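Local structure of sesquisabinene B synthase 2 (6A2A) at residues E408-A413 and L475-C480; D119-T124 and E144-T149; N336-S341 and T356-S361; S70-T75 and E83-V88; Q284-A289 and M304-G309. The protein probably cyclises farnesyl diphosphate to the sesquiterpene sesquisabinene B in a magnesium- or manganese-dependent terpene synthase reaction. All blocks are in the same frame, centred on the assembly; numbering follows the deposited sequence.

Contact 1 of 5, residues E408-A413 and L475-C480; sequences EYLDNA and LKSIQC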
# COMPACT_ATOMS: atom_id res chain seq x y z
N GLU A 408 21.02 13.23 33.22
CA GLU A 408 20.93 11.81 32.93
C GLU A 408 19.60 11.50 32.22
O GLU A 408 19.54 10.62 31.32
CB GLU A 408 21.22 10.90 34.13
CG GLU A 408 20.14 10.76 35.17
CD GLU A 408 20.53 9.92 36.39
OE1 GLU A 408 20.89 10.53 37.46
OE2 GLU A 408 20.51 8.68 36.27
N TYR A 409 18.55 12.16 32.65
CA TYR A 409 17.22 11.99 32.01
C TYR A 409 17.27 12.42 30.53
O TYR A 409 16.88 11.65 29.65
CB TYR A 409 16.18 12.77 32.80
CG TYR A 409 14.89 12.92 32.05
CD1 TYR A 409 14.01 11.87 31.98
CD2 TYR A 409 14.58 14.10 31.39
CE1 TYR A 409 12.82 11.98 31.27
CE2 TYR A 409 13.37 14.25 30.74
CZ TYR A 409 12.54 13.16 30.62
OH TYR A 409 11.35 13.27 29.96
N LEU A 410 17.79 13.60 30.22
CA LEU A 410 17.71 14.10 28.83
C LEU A 410 18.59 13.30 27.90
O LEU A 410 18.25 13.13 26.73
CB LEU A 410 18.09 15.59 28.75
CG LEU A 410 17.10 16.57 29.33
CD1 LEU A 410 17.65 17.97 29.25
CD2 LEU A 410 15.73 16.50 28.61
N ASP A 411 19.73 12.77 28.39
CA ASP A 411 20.56 11.98 27.46
C ASP A 411 19.81 10.76 26.94
O ASP A 411 20.05 10.37 25.81
CB ASP A 411 21.86 11.60 28.13
CG ASP A 411 22.96 12.71 27.93
OD1 ASP A 411 23.02 13.42 26.85
OD2 ASP A 411 23.75 12.89 28.90
N ASN A 412 18.94 10.18 27.74
CA ASN A 412 18.10 9.08 27.30
C ASN A 412 16.81 9.59 26.64
O ASN A 412 16.36 8.98 25.65
CB ASN A 412 17.77 8.16 28.45
CG ASN A 412 17.03 6.92 28.04
OD1 ASN A 412 17.63 6.06 27.39
ND2 ASN A 412 15.79 6.81 28.45
N ALA A 413 16.19 10.66 27.15
CA ALA A 413 14.87 11.07 26.71
C ALA A 413 14.89 11.78 25.34
O ALA A 413 13.86 11.87 24.64
CB ALA A 413 14.25 11.93 27.80
N LEU A 475 10.03 11.28 35.84
CA LEU A 475 10.72 11.09 34.61
C LEU A 475 10.22 12.07 33.58
O LEU A 475 9.95 11.66 32.46
CB LEU A 475 10.51 9.64 34.13
CG LEU A 475 11.00 8.54 35.06
CD1 LEU A 475 11.25 7.25 34.28
CD2 LEU A 475 12.24 8.95 35.81
N LYS A 476 10.14 13.35 33.96
CA LYS A 476 9.94 14.40 33.02
C LYS A 476 10.88 15.56 33.40
O LYS A 476 11.28 15.66 34.53
CB LYS A 476 8.47 14.84 33.06
CG LYS A 476 7.45 13.81 32.59
CD LYS A 476 7.37 13.71 31.09
CE LYS A 476 6.48 12.58 30.60
NZ LYS A 476 7.27 11.47 30.01
N SER A 477 11.23 16.38 32.42
CA SER A 477 12.18 17.46 32.59
C SER A 477 12.05 18.35 33.84
O SER A 477 12.96 18.49 34.58
CB SER A 477 12.22 18.35 31.34
OG SER A 477 12.55 17.65 30.19
N ILE A 478 10.90 18.96 34.00
CA ILE A 478 10.70 19.85 35.12
C ILE A 478 10.93 19.14 36.45
O ILE A 478 11.69 19.59 37.22
CB ILE A 478 9.33 20.52 35.09
CG1 ILE A 478 9.16 21.35 33.84
CG2 ILE A 478 9.14 21.42 36.28
CD1 ILE A 478 7.75 21.74 33.54
N GLN A 479 10.28 18.01 36.66
CA GLN A 479 10.40 17.27 37.89
C GLN A 479 11.82 16.83 38.15
O GLN A 479 12.28 16.91 39.25
CB GLN A 479 9.44 16.09 37.96
CG GLN A 479 9.34 15.44 39.33
CD GLN A 479 8.82 16.35 40.42
OE1 GLN A 479 7.79 16.96 40.28
NE2 GLN A 479 9.55 16.45 41.49
N CYS A 480 12.51 16.39 37.12
CA CYS A 480 13.89 16.00 37.28
C CYS A 480 14.74 17.15 37.80
O CYS A 480 15.56 16.95 38.63
CB CYS A 480 14.50 15.54 35.96
SG CYS A 480 14.03 13.92 35.47
O HOH W 1 10.14 10.80 29.12
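Tyr409 meets the start of helix 477-485 beside the metal-binding end of the active site, where its ring lies across the backbone of Leu475, Lys476 and Ser477. With CG anti to the backbone N (chi1 167°), the phenol reaches out from helix 406-416. Ring atom CE1 of Tyr409 comes to 3.1 Å from Leu475 O, and CE2 lies 3.5 Å from Ser477 N. Near the root of the side chain, Cys480 SG stands 3.6 Å from Tyr409 CB and meets the ring in an oblique sulfur-aromatic contact, 33° off the ring normal. Ala413 CB packs on the other side of the ring plane, so the phenol is held between its own helix and the cysteine. Leu410 CD2 closes in from the side, 3.7 Å from Ser477 OG. Both hydroxyls, Tyr409 OH and Ser477 OG, are hydrogen-bonded to Asp461 OD2. Asp461 follows Asn460, a magnesium ligand, in the second metal-binding motif of class I terpene synthases, and the two hydroxyls probably help to position this part of the motif. A water donates to Tyr409 OH at 2.9 Å and accepts from Lys476 NZ at 3.1 Å, tying the phenol to the residue at the helix N-cap. A phenylalanine in place of Tyr409 would probably leave this water without one partner and Asp461 OD2 held by Ser477 OG but without the phenol's bond. Next to the ring, the side chain of Leu475 comes within about 4 Å of that of Glu394, a ligand of the other magnesium.

Contact 2 of 5, residues D119-T124 and E144-T149; sequences DNLHAT and ERFKDT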
# COMPACT_ATOMS: atom_id res chain seq x y z
N ASP A 119 17.68 53.94 12.79
CA ASP A 119 16.74 54.66 13.69
C ASP A 119 15.25 54.32 13.51
O ASP A 119 14.39 54.95 14.13
CB ASP A 119 16.89 56.20 13.54
CG ASP A 119 18.25 56.70 13.90
OD1 ASP A 119 18.76 56.28 14.95
OD2 ASP A 119 18.81 57.54 13.15
N ASN A 120 14.96 53.33 12.69
CA ASN A 120 13.62 52.78 12.53
C ASN A 120 13.58 51.37 13.14
O ASN A 120 14.17 50.49 12.53
CB ASN A 120 13.29 52.73 11.06
CG ASN A 120 11.88 52.27 10.80
OD1 ASN A 120 11.38 51.38 11.50
ND2 ASN A 120 11.26 52.84 9.78
N LEU A 121 12.92 51.18 14.28
CA LEU A 121 12.96 49.89 15.01
C LEU A 121 12.37 48.77 14.17
O LEU A 121 12.99 47.68 14.10
CB LEU A 121 12.26 50.00 16.35
CG LEU A 121 12.32 48.73 17.21
CD1 LEU A 121 13.78 48.37 17.56
CD2 LEU A 121 11.48 48.88 18.44
N HIS A 122 11.21 49.01 13.52
CA HIS A 122 10.62 47.99 12.65
C HIS A 122 11.57 47.57 11.53
O HIS A 122 11.74 46.40 11.27
CB HIS A 122 9.30 48.49 12.05
CG HIS A 122 8.81 47.67 10.91
ND1 HIS A 122 8.39 46.37 11.08
CD2 HIS A 122 8.59 47.99 9.63
CE1 HIS A 122 7.96 45.92 9.92
NE2 HIS A 122 8.07 46.91 9.00
N ALA A 123 12.10 48.52 10.77
CA ALA A 123 12.90 48.23 9.62
C ALA A 123 14.21 47.55 10.03
O ALA A 123 14.66 46.65 9.30
CB ALA A 123 13.21 49.49 8.85
N THR A 124 14.77 48.00 11.11
CA THR A 124 16.04 47.49 11.57
C THR A 124 15.85 46.02 11.94
O THR A 124 16.68 45.16 11.56
CB THR A 124 16.59 48.24 12.78
OG1 THR A 124 16.92 49.61 12.45
CG2 THR A 124 17.86 47.58 13.29
N GLU A 144 21.83 48.72 19.22
CA GLU A 144 22.38 49.45 20.39
C GLU A 144 21.74 50.85 20.51
O GLU A 144 21.56 51.34 21.60
CB GLU A 144 23.90 49.60 20.28
CG GLU A 144 24.51 50.40 21.42
CD GLU A 144 24.50 49.68 22.76
OE1 GLU A 144 24.13 50.31 23.79
OE2 GLU A 144 24.85 48.47 22.78
N ARG A 145 21.49 51.45 19.36
CA ARG A 145 20.95 52.80 19.28
C ARG A 145 19.55 52.94 19.80
O ARG A 145 19.09 54.03 20.00
CB ARG A 145 21.06 53.36 17.89
CG ARG A 145 19.92 53.05 17.01
CD ARG A 145 20.13 53.58 15.62
NE ARG A 145 21.46 53.34 15.13
CZ ARG A 145 22.25 54.24 14.56
NH1 ARG A 145 21.85 55.48 14.37
NH2 ARG A 145 23.44 53.88 14.17
N PHE A 146 18.89 51.83 20.05
CA PHE A 146 17.56 51.84 20.60
C PHE A 146 17.62 51.69 22.11
O PHE A 146 16.63 51.57 22.74
CB PHE A 146 16.67 50.79 19.94
CG PHE A 146 16.49 51.00 18.48
CD1 PHE A 146 15.59 51.91 18.01
CD2 PHE A 146 17.24 50.32 17.56
CE1 PHE A 146 15.42 52.10 16.68
CE2 PHE A 146 17.08 50.53 16.23
CZ PHE A 146 16.17 51.42 15.78
N LYS A 147 18.81 51.68 22.68
CA LYS A 147 18.93 51.62 24.09
C LYS A 147 19.64 52.85 24.62
O LYS A 147 20.27 53.54 23.91
CB LYS A 147 19.73 50.41 24.56
CG LYS A 147 19.54 49.13 23.79
CD LYS A 147 20.72 48.18 23.92
CE LYS A 147 20.92 47.77 25.34
NZ LYS A 147 22.26 47.23 25.60
N ASP A 148 19.47 53.06 25.90
CA ASP A 148 20.17 54.05 26.67
C ASP A 148 20.91 53.32 27.80
O ASP A 148 20.97 52.12 27.83
CB ASP A 148 19.23 55.11 27.23
CG ASP A 148 18.19 54.56 28.15
OD1 ASP A 148 18.44 53.74 29.02
OD2 ASP A 148 17.08 55.05 28.03
N THR A 149 21.48 54.06 28.71
CA THR A 149 22.22 53.46 29.78
C THR A 149 21.49 52.40 30.60
O THR A 149 22.10 51.47 31.06
CB THR A 149 22.88 54.55 30.65
OG1 THR A 149 23.63 55.40 29.81
CG2 THR A 149 23.76 53.95 31.65
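Asp119 and Arg145 form a salt bridge: Arg145 NH1 donates to Asp119 OD1 over 3.2 Å in a nearly straight bond (170°). The oxygen lies close to the guanidinium plane, yet the donor comes from above the carboxylate plane, and the two flat groups are turned 60° apart. Asp119 OD1 also rests 3.1 Å from Arg145 CD, touching the aliphatic part of the chain before it reaches the charged end. Both residues are exposed, so the bridge lies on the surface of the contact. Just inside it, Asn120 occupies the N-cap of helix 121-133 and its OD1 accepts from Ala123 N at 3.0 Å. This capped helix belongs to the largely alpha-helical N-terminal domain of terpene synthases; the 3-10 turn ending at Phe146 packs against its first turn and leads into strand 147-148 of a short antiparallel pair. Phe146 fills the buried centre. Leu121 CD1 sits squarely over the middle of one face in a CH-pi contact, 3.8 Å from the centroid. The opposite face is covered off-centre by Arg145 CG, which stands between backbone N and carbonyl carbon (chi1 88°) and is thereby laid against the neighbouring ring. At the far end of the ring, Phe146 CE1 approaches Leu121 N at 3.6 Å and its CZ lies 3.9 Å from Thr124 OG1, which reaches the ring's edge. An alanine at Phe146 would probably open a gap between the 3-10 turn and the helix start, leaving the CD1 methyl of Leu121 without the ring face it covers. Leu121 also touches Leu166 of helix 160-170.

Contact 3 of 5, residues N336-S341 and T356-S361; sequences NRWDIS and TMFNTS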
# COMPACT_ATOMS: atom_id res chain seq x y z
N ASN A 336 16.25 -5.92 18.63
CA ASN A 336 17.71 -5.85 18.68
C ASN A 336 18.31 -6.80 17.68
O ASN A 336 19.27 -6.47 17.00
CB ASN A 336 18.28 -6.20 20.06
CG ASN A 336 18.08 -5.13 21.11
OD1 ASN A 336 17.77 -3.98 20.80
ND2 ASN A 336 18.19 -5.53 22.37
N ARG A 337 17.77 -8.01 17.62
CA ARG A 337 18.34 -9.04 16.79
C ARG A 337 17.71 -9.09 15.40
O ARG A 337 18.20 -9.84 14.55
CB ARG A 337 18.20 -10.40 17.50
CG ARG A 337 19.03 -10.50 18.77
CD ARG A 337 18.96 -11.90 19.35
NE ARG A 337 17.63 -12.20 19.84
CZ ARG A 337 16.73 -12.96 19.22
NH1 ARG A 337 17.06 -13.58 18.10
NH2 ARG A 337 15.51 -13.12 19.73
N TRP A 338 16.68 -8.30 15.14
CA TRP A 338 15.97 -8.32 13.83
C TRP A 338 15.58 -9.74 13.41
O TRP A 338 15.76 -10.16 12.27
CB TRP A 338 16.78 -7.56 12.76
CG TRP A 338 15.93 -6.80 11.81
CD1 TRP A 338 15.80 -7.00 10.47
CD2 TRP A 338 15.01 -5.74 12.17
NE1 TRP A 338 14.89 -6.10 9.96
CE2 TRP A 338 14.40 -5.32 10.97
CE3 TRP A 338 14.70 -5.08 13.35
CZ2 TRP A 338 13.47 -4.28 10.94
CZ3 TRP A 338 13.78 -4.06 13.33
CH2 TRP A 338 13.18 -3.67 12.14
N ASP A 339 14.97 -10.45 14.36
CA ASP A 339 14.69 -11.86 14.21
C ASP A 339 13.40 -12.15 14.84
O ASP A 339 13.29 -12.12 16.05
CB ASP A 339 15.80 -12.65 14.89
CG ASP A 339 15.56 -14.16 14.87
OD1 ASP A 339 14.46 -14.66 14.59
OD2 ASP A 339 16.55 -14.85 15.19
N ILE A 340 12.38 -12.40 14.01
CA ILE A 340 11.01 -12.50 14.48
C ILE A 340 10.60 -13.96 14.78
O ILE A 340 9.42 -14.22 14.94
CB ILE A 340 10.04 -11.87 13.47
CG1 ILE A 340 10.22 -12.45 12.06
CG2 ILE A 340 10.22 -10.35 13.46
CD1 ILE A 340 9.02 -12.28 11.18
N SER A 341 11.56 -14.88 14.87
CA SER A 341 11.27 -16.31 15.20
C SER A 341 10.33 -16.47 16.39
O SER A 341 9.47 -17.33 16.35
CB SER A 341 12.55 -17.05 15.54
OG SER A 341 13.38 -17.04 14.43
N THR A 356 4.41 -5.08 12.60
CA THR A 356 4.24 -3.91 11.73
C THR A 356 5.49 -3.03 11.74
O THR A 356 5.91 -2.53 10.71
CB THR A 356 2.96 -3.17 12.06
OG1 THR A 356 1.82 -4.03 11.88
CG2 THR A 356 2.83 -1.91 11.21
N MET A 357 6.09 -2.81 12.91
CA MET A 357 7.35 -2.12 13.00
C MET A 357 8.40 -2.79 12.11
O MET A 357 9.10 -2.12 11.36
CB MET A 357 7.86 -2.08 14.45
CG MET A 357 9.31 -1.59 14.57
SD MET A 357 10.03 -2.16 16.13
CE MET A 357 10.26 -3.91 15.76
N PHE A 358 8.49 -4.12 12.19
CA PHE A 358 9.46 -4.89 11.44
C PHE A 358 9.21 -4.74 9.91
O PHE A 358 10.12 -4.41 9.19
CB PHE A 358 9.34 -6.35 11.91
CG PHE A 358 10.28 -7.32 11.25
CD1 PHE A 358 11.60 -7.34 11.62
CD2 PHE A 358 9.85 -8.17 10.24
CE1 PHE A 358 12.49 -8.23 11.04
CE2 PHE A 358 10.74 -9.06 9.67
CZ PHE A 358 12.04 -9.09 10.09
N ASN A 359 7.98 -4.95 9.48
CA ASN A 359 7.59 -4.95 8.07
C ASN A 359 7.76 -3.54 7.47
O ASN A 359 8.29 -3.38 6.36
CB ASN A 359 6.17 -5.46 7.82
CG ASN A 359 6.01 -6.95 8.09
OD1 ASN A 359 6.98 -7.64 8.29
ND2 ASN A 359 4.77 -7.40 8.19
N THR A 360 7.35 -2.50 8.21
CA THR A 360 7.47 -1.16 7.73
C THR A 360 8.95 -0.72 7.65
O THR A 360 9.37 -0.02 6.66
CB THR A 360 6.62 -0.23 8.60
OG1 THR A 360 5.24 -0.55 8.41
CG2 THR A 360 6.86 1.22 8.27
N SER A 361 9.75 -1.06 8.67
CA SER A 361 11.18 -0.75 8.67
C SER A 361 11.87 -1.41 7.46
O SER A 361 12.71 -0.81 6.84
CB SER A 361 11.82 -1.15 9.95
OG SER A 361 11.26 -0.35 10.98
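Trp338 and Phe358 meet obliquely: the CD1-CE1 side of the phenyl lies over one face of the indole, the centroid of the five-membered ring of Trp338 4.5 Å from that of the Phe358 ring, planes at 44°. The closest approach is from Trp338 NE1 to Phe358 CE1, 3.4 Å. The tryptophan adopts an unusual first torsion of -143°, which swings the ring from the end of helix 325-337 across to helix 348-372. Its six-membered ring then reaches further along: Trp338 CH2 lies 3.6 Å from Ser361 CB, and Met357 CE approaches Trp338 CZ3 at 4.3 Å. The indole N-H is hydrogen-bonded to Asn362 OD1, which helps fix the rotation of the ring. Ile340 covers a face of Phe358. Its CG1 stands between backbone N and carbonyl carbon (chi1 53°), leaving CG2 anti to the carbonyl carbon and directly over the phenyl centre, 3.7 Å from the centroid, a CH-pi contact. Ser361 OG, beside its backbone N, folds back to donate to Met357 O at 2.8 Å, and CB is left facing the indole edge. Ile340 and Phe358 also pack against Ile377 and Asn362 of the second subunit, which brings the contact to the dimer interface. Ser341 N donates to Asp339 OD1 at 2.9 Å. The serine hydroxyl binds the same oxygen, which probably holds the loop that presents Ile340. Trp338, with positive phi, ends helix 325-337 in a Schellman motif, and the Asx turn at Asp339 follows directly, an exit from a helix in the metal-binding domain of a terpene synthase.

Contact 4 of 5, residues S70-T75 and E83-V88; sequences SLIKQT and EFIDTV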
# COMPACT_ATOMS: atom_id res chain seq x y z
N SER A 70 7.06 38.13 -10.77
CA SER A 70 7.30 39.48 -11.30
C SER A 70 7.33 40.49 -10.16
O SER A 70 8.24 41.32 -10.11
CB SER A 70 6.29 39.84 -12.36
OG SER A 70 6.58 39.13 -13.55
N LEU A 71 6.35 40.37 -9.24
CA LEU A 71 6.26 41.25 -8.07
C LEU A 71 7.50 41.11 -7.19
O LEU A 71 8.04 42.09 -6.74
CB LEU A 71 4.99 40.92 -7.28
CG LEU A 71 3.67 41.23 -7.98
CD1 LEU A 71 2.50 40.59 -7.25
CD2 LEU A 71 3.46 42.73 -8.03
N ILE A 72 7.95 39.89 -6.93
CA ILE A 72 9.12 39.71 -6.09
C ILE A 72 10.33 40.37 -6.77
O ILE A 72 11.23 40.88 -6.11
CB ILE A 72 9.36 38.20 -5.79
CG1 ILE A 72 8.19 37.56 -5.03
CG2 ILE A 72 10.66 38.04 -5.04
CD1 ILE A 72 8.24 36.04 -4.94
N LYS A 73 10.36 40.33 -8.09
CA LYS A 73 11.50 40.84 -8.89
C LYS A 73 11.41 42.37 -9.06
O LYS A 73 12.42 43.03 -9.22
CB LYS A 73 11.54 40.17 -10.26
CG LYS A 73 12.09 38.74 -10.28
CD LYS A 73 12.01 38.08 -11.65
CE LYS A 73 13.07 37.02 -11.87
NZ LYS A 73 13.69 37.14 -13.21
N GLN A 74 10.21 42.92 -8.99
CA GLN A 74 9.95 44.35 -9.33
C GLN A 74 10.68 45.29 -8.34
O GLN A 74 10.86 44.98 -7.16
CB GLN A 74 8.43 44.51 -9.44
CG GLN A 74 7.83 45.83 -9.02
CD GLN A 74 6.33 45.70 -9.03
OE1 GLN A 74 5.75 45.01 -9.88
NE2 GLN A 74 5.67 46.31 -8.07
N THR A 75 11.16 46.42 -8.85
CA THR A 75 11.78 47.42 -7.99
C THR A 75 10.74 47.94 -7.00
O THR A 75 9.61 48.27 -7.42
CB THR A 75 12.32 48.64 -8.75
OG1 THR A 75 12.98 48.12 -9.90
CG2 THR A 75 13.29 49.46 -7.93
N GLU A 83 9.22 43.55 3.38
CA GLU A 83 7.91 43.28 3.88
C GLU A 83 7.18 42.33 2.92
O GLU A 83 6.49 41.40 3.39
CB GLU A 83 7.14 44.61 4.12
CG GLU A 83 7.54 45.32 5.36
CD GLU A 83 6.97 46.74 5.46
OE1 GLU A 83 6.41 47.21 4.44
OE2 GLU A 83 7.08 47.35 6.53
N PHE A 84 7.36 42.45 1.60
CA PHE A 84 6.69 41.66 0.67
C PHE A 84 7.21 40.21 0.74
O PHE A 84 6.40 39.27 0.73
CB PHE A 84 6.91 42.21 -0.74
CG PHE A 84 6.01 41.63 -1.78
CD1 PHE A 84 4.70 42.05 -1.89
CD2 PHE A 84 6.46 40.66 -2.67
CE1 PHE A 84 3.85 41.52 -2.84
CE2 PHE A 84 5.60 40.13 -3.62
CZ PHE A 84 4.30 40.57 -3.71
N ILE A 85 8.53 40.04 0.78
CA ILE A 85 9.08 38.65 0.82
C ILE A 85 8.82 38.02 2.20
O ILE A 85 8.71 36.77 2.27
CB ILE A 85 10.57 38.62 0.42
CG1 ILE A 85 11.44 39.47 1.33
CG2 ILE A 85 10.75 39.00 -1.05
CD1 ILE A 85 12.91 39.13 1.27
N ASP A 86 8.71 38.79 3.27
CA ASP A 86 8.24 38.29 4.59
C ASP A 86 6.82 37.75 4.48
O ASP A 86 6.53 36.70 4.93
CB ASP A 86 8.41 39.30 5.70
CG ASP A 86 8.29 38.68 7.10
OD1 ASP A 86 8.93 37.60 7.29
OD2 ASP A 86 7.64 39.29 8.01
N THR A 87 5.96 38.49 3.76
CA THR A 87 4.57 38.06 3.47
C THR A 87 4.52 36.79 2.63
O THR A 87 3.76 35.86 2.92
CB THR A 87 3.83 39.22 2.73
OG1 THR A 87 3.90 40.33 3.60
CG2 THR A 87 2.40 38.89 2.43
N VAL A 88 5.36 36.71 1.62
CA VAL A 88 5.41 35.52 0.77
C VAL A 88 5.75 34.29 1.62
O VAL A 88 5.16 33.26 1.50
CB VAL A 88 6.49 35.68 -0.36
CG1 VAL A 88 6.72 34.39 -1.11
CG2 VAL A 88 6.11 36.74 -1.35
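Leu71, Ile72 and Phe84 join two consecutive helices, 55-73 and 78-90, which run roughly antiparallel as a helical hairpin in the N-terminal domain of the synthase. The contact is wholly apolar across the two segments. Phe84, its CG anti to the backbone N (chi1 -167°), extends from helix 78-90 toward the last turn of the first helix. Its ring tip rests against two side chains that cross it at about right angles: Phe84 CZ lies 3.7 Å from Leu71 CB, while CE2 meets Ile72 CG1 at 3.9 Å, the latter at the ring's edge and near its plane. Ile72 touches three residues, Phe84 and Val88 through the CG1-CD1 branch and Ile85 through CG2. Ile72 CG2 meets Ile85 CG2 at 4.1 Å. Outside the pair, Phe97 packs on both Ile72 and Val88, and Ile85 turns on to Ala104 and Val105 of helix 98-110. Lys81 NZ is hydrogen-bonded to the carbonyl oxygens of Ile72 and Gln74 where the first helix ends. One turn on from Phe84 along helix 78-90, Ile72 CD1 closes against Val88 CG2 at 4.2 Å.

Contact 5 of 5, residues Q284-A289 and M304-G309; sequences QSYMYA and MEAKVG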
# COMPACT_ATOMS: atom_id res chain seq x y z
N GLN A 284 -2.68 11.91 13.94
CA GLN A 284 -1.82 12.81 14.64
C GLN A 284 -0.39 12.76 14.09
O GLN A 284 0.23 13.77 13.96
CB GLN A 284 -1.91 12.59 16.14
CG GLN A 284 -3.31 12.98 16.57
CD GLN A 284 -3.58 13.18 18.03
OE1 GLN A 284 -4.37 14.00 18.37
NE2 GLN A 284 -2.98 12.38 18.88
N SER A 285 0.08 11.58 13.73
CA SER A 285 1.42 11.48 13.17
C SER A 285 1.48 12.25 11.86
O SER A 285 2.39 12.95 11.60
CB SER A 285 1.83 10.04 12.92
OG SER A 285 3.03 9.99 12.24
N TYR A 286 0.47 12.07 11.04
CA TYR A 286 0.42 12.73 9.77
C TYR A 286 0.35 14.25 9.95
O TYR A 286 1.05 14.97 9.32
CB TYR A 286 -0.69 12.20 8.85
CG TYR A 286 -0.66 12.85 7.48
CD1 TYR A 286 0.33 12.59 6.59
CD2 TYR A 286 -1.61 13.76 7.12
CE1 TYR A 286 0.38 13.21 5.36
CE2 TYR A 286 -1.57 14.38 5.92
CZ TYR A 286 -0.58 14.11 5.03
OH TYR A 286 -0.59 14.76 3.83
N MET A 287 -0.48 14.71 10.88
CA MET A 287 -0.58 16.16 11.09
C MET A 287 0.78 16.73 11.52
O MET A 287 1.09 17.87 11.11
CB MET A 287 -1.68 16.49 12.09
CG MET A 287 -3.05 16.22 11.54
SD MET A 287 -4.35 16.64 12.72
CE MET A 287 -3.94 18.33 13.13
N TYR A 288 1.54 16.03 12.34
CA TYR A 288 2.84 16.47 12.75
C TYR A 288 3.77 16.42 11.55
O TYR A 288 4.57 17.32 11.36
CB TYR A 288 3.38 15.58 13.88
CG TYR A 288 4.57 16.17 14.60
CD1 TYR A 288 5.82 16.28 13.99
CD2 TYR A 288 4.49 16.54 15.92
CE1 TYR A 288 6.92 16.79 14.66
CE2 TYR A 288 5.59 17.01 16.62
CZ TYR A 288 6.79 17.19 15.98
OH TYR A 288 7.86 17.66 16.71
N ALA A 289 3.67 15.39 10.69
CA ALA A 289 4.57 15.27 9.57
C ALA A 289 4.41 16.51 8.67
O ALA A 289 5.41 17.02 8.14
CB ALA A 289 4.32 14.00 8.79
N MET A 304 6.43 8.12 4.53
CA MET A 304 7.20 7.17 5.25
C MET A 304 7.43 7.74 6.66
O MET A 304 7.38 6.97 7.67
CB MET A 304 8.50 6.81 4.53
CG MET A 304 8.27 5.83 3.36
SD MET A 304 9.79 5.39 2.55
CE MET A 304 9.95 6.75 1.38
N GLU A 305 7.66 9.04 6.79
CA GLU A 305 7.92 9.58 8.14
C GLU A 305 6.63 9.44 8.98
O GLU A 305 6.68 9.23 10.16
CB GLU A 305 8.35 11.05 8.09
CG GLU A 305 9.70 11.31 7.44
CD GLU A 305 10.88 10.76 8.21
OE1 GLU A 305 11.02 11.10 9.38
OE2 GLU A 305 11.66 10.00 7.62
N ALA A 306 5.48 9.66 8.34
CA ALA A 306 4.17 9.54 9.00
C ALA A 306 3.96 8.10 9.46
O ALA A 306 3.45 7.87 10.58
CB ALA A 306 3.07 10.02 8.05
N LYS A 307 4.37 7.12 8.67
CA LYS A 307 4.23 5.71 9.11
C LYS A 307 5.10 5.46 10.34
O LYS A 307 4.63 4.89 11.34
CB LYS A 307 4.65 4.74 8.01
CG LYS A 307 3.75 4.69 6.79
CD LYS A 307 4.22 3.62 5.83
CE LYS A 307 3.29 3.42 4.65
NZ LYS A 307 3.83 2.33 3.78
N VAL A 308 6.36 5.89 10.29
CA VAL A 308 7.23 5.72 11.47
C VAL A 308 6.60 6.41 12.70
O VAL A 308 6.55 5.82 13.81
CB VAL A 308 8.64 6.24 11.18
CG1 VAL A 308 9.58 6.10 12.36
CG2 VAL A 308 9.22 5.49 9.98
N GLY A 309 6.11 7.66 12.54
CA GLY A 309 5.52 8.37 13.68
C GLY A 309 4.29 7.67 14.26
O GLY A 309 4.14 7.60 15.49
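Ser285 gives the one hydrogen bond between segments 284-289 and 304-309: Ser285 OG donates to Ala306 O over 2.7 Å. The hydroxyl approaches in the carbonyl plane, on a lone pair, with a C=O...O angle of 118°. Its OG is anti to the backbone N (chi1 173°), a torsion that directs the group out to the neighbouring helix. Close packing of backbone and small groups surrounds this bond. Ser285 OG lies 3.3 Å from Gly309 CA, and a side chain there would clash with the oxygen, so the absence of a CB at Gly309 is what leaves room for it. The backbones come correspondingly near, 5.0 Å between the CA atoms of Tyr286 and Ala306. The two segments have axes 8.2 Å apart at closest and N-to-C directions 136° apart, a close helix pair built on small residues. Helix 299-321 further along carries the aspartate-rich metal-binding motif of class I terpene synthases, including the magnesium ligands Asp316 and Asp320, and helix 281-292 packs against its earlier turns. Apolar contacts complete the interface around Ala306. Ala306 CB touches the edge of the Tyr286 ring, 4.0 Å from Tyr286 CD1, and meets Ala289 CB, about one turn on from Tyr286, at 4.2 Å. Leu263 of helix 239-270 backs both Tyr286 and Ala306. The phenol of Tyr286 finds its polar partner elsewhere, its OH being hydrogen-bonded to Glu259. Glu305 turns the other way, its side chain resting on Thr425 and Ser426 of helix 419-430.

In the fold
Contacts 2 and 4 lie in the N-terminal domain, away from the annotated metal sites; contacts 1, 3 and 5 lie in the metal-binding domain. Contact 5 is nearest the chain centre and relies on small residues and one serine hydroxyl bond to a backbone carbonyl, whereas contact 1, also buried, adds water and an aspartate of a metal-binding motif. Contact 3, buried too, is aromatic and reaches the second subunit. Contact 2 is partly exposed and adds a salt bridge to its ring packing, while contact 4 is buried and, across its segments, purely apolar. Two pairs touch: His122 NE2 lies 2.7 Å from Glu83 OE2, probably hydrogen-bonded, joining contacts 2 and 4, and Thr360 packs on Lys307 between contacts 3 and 5.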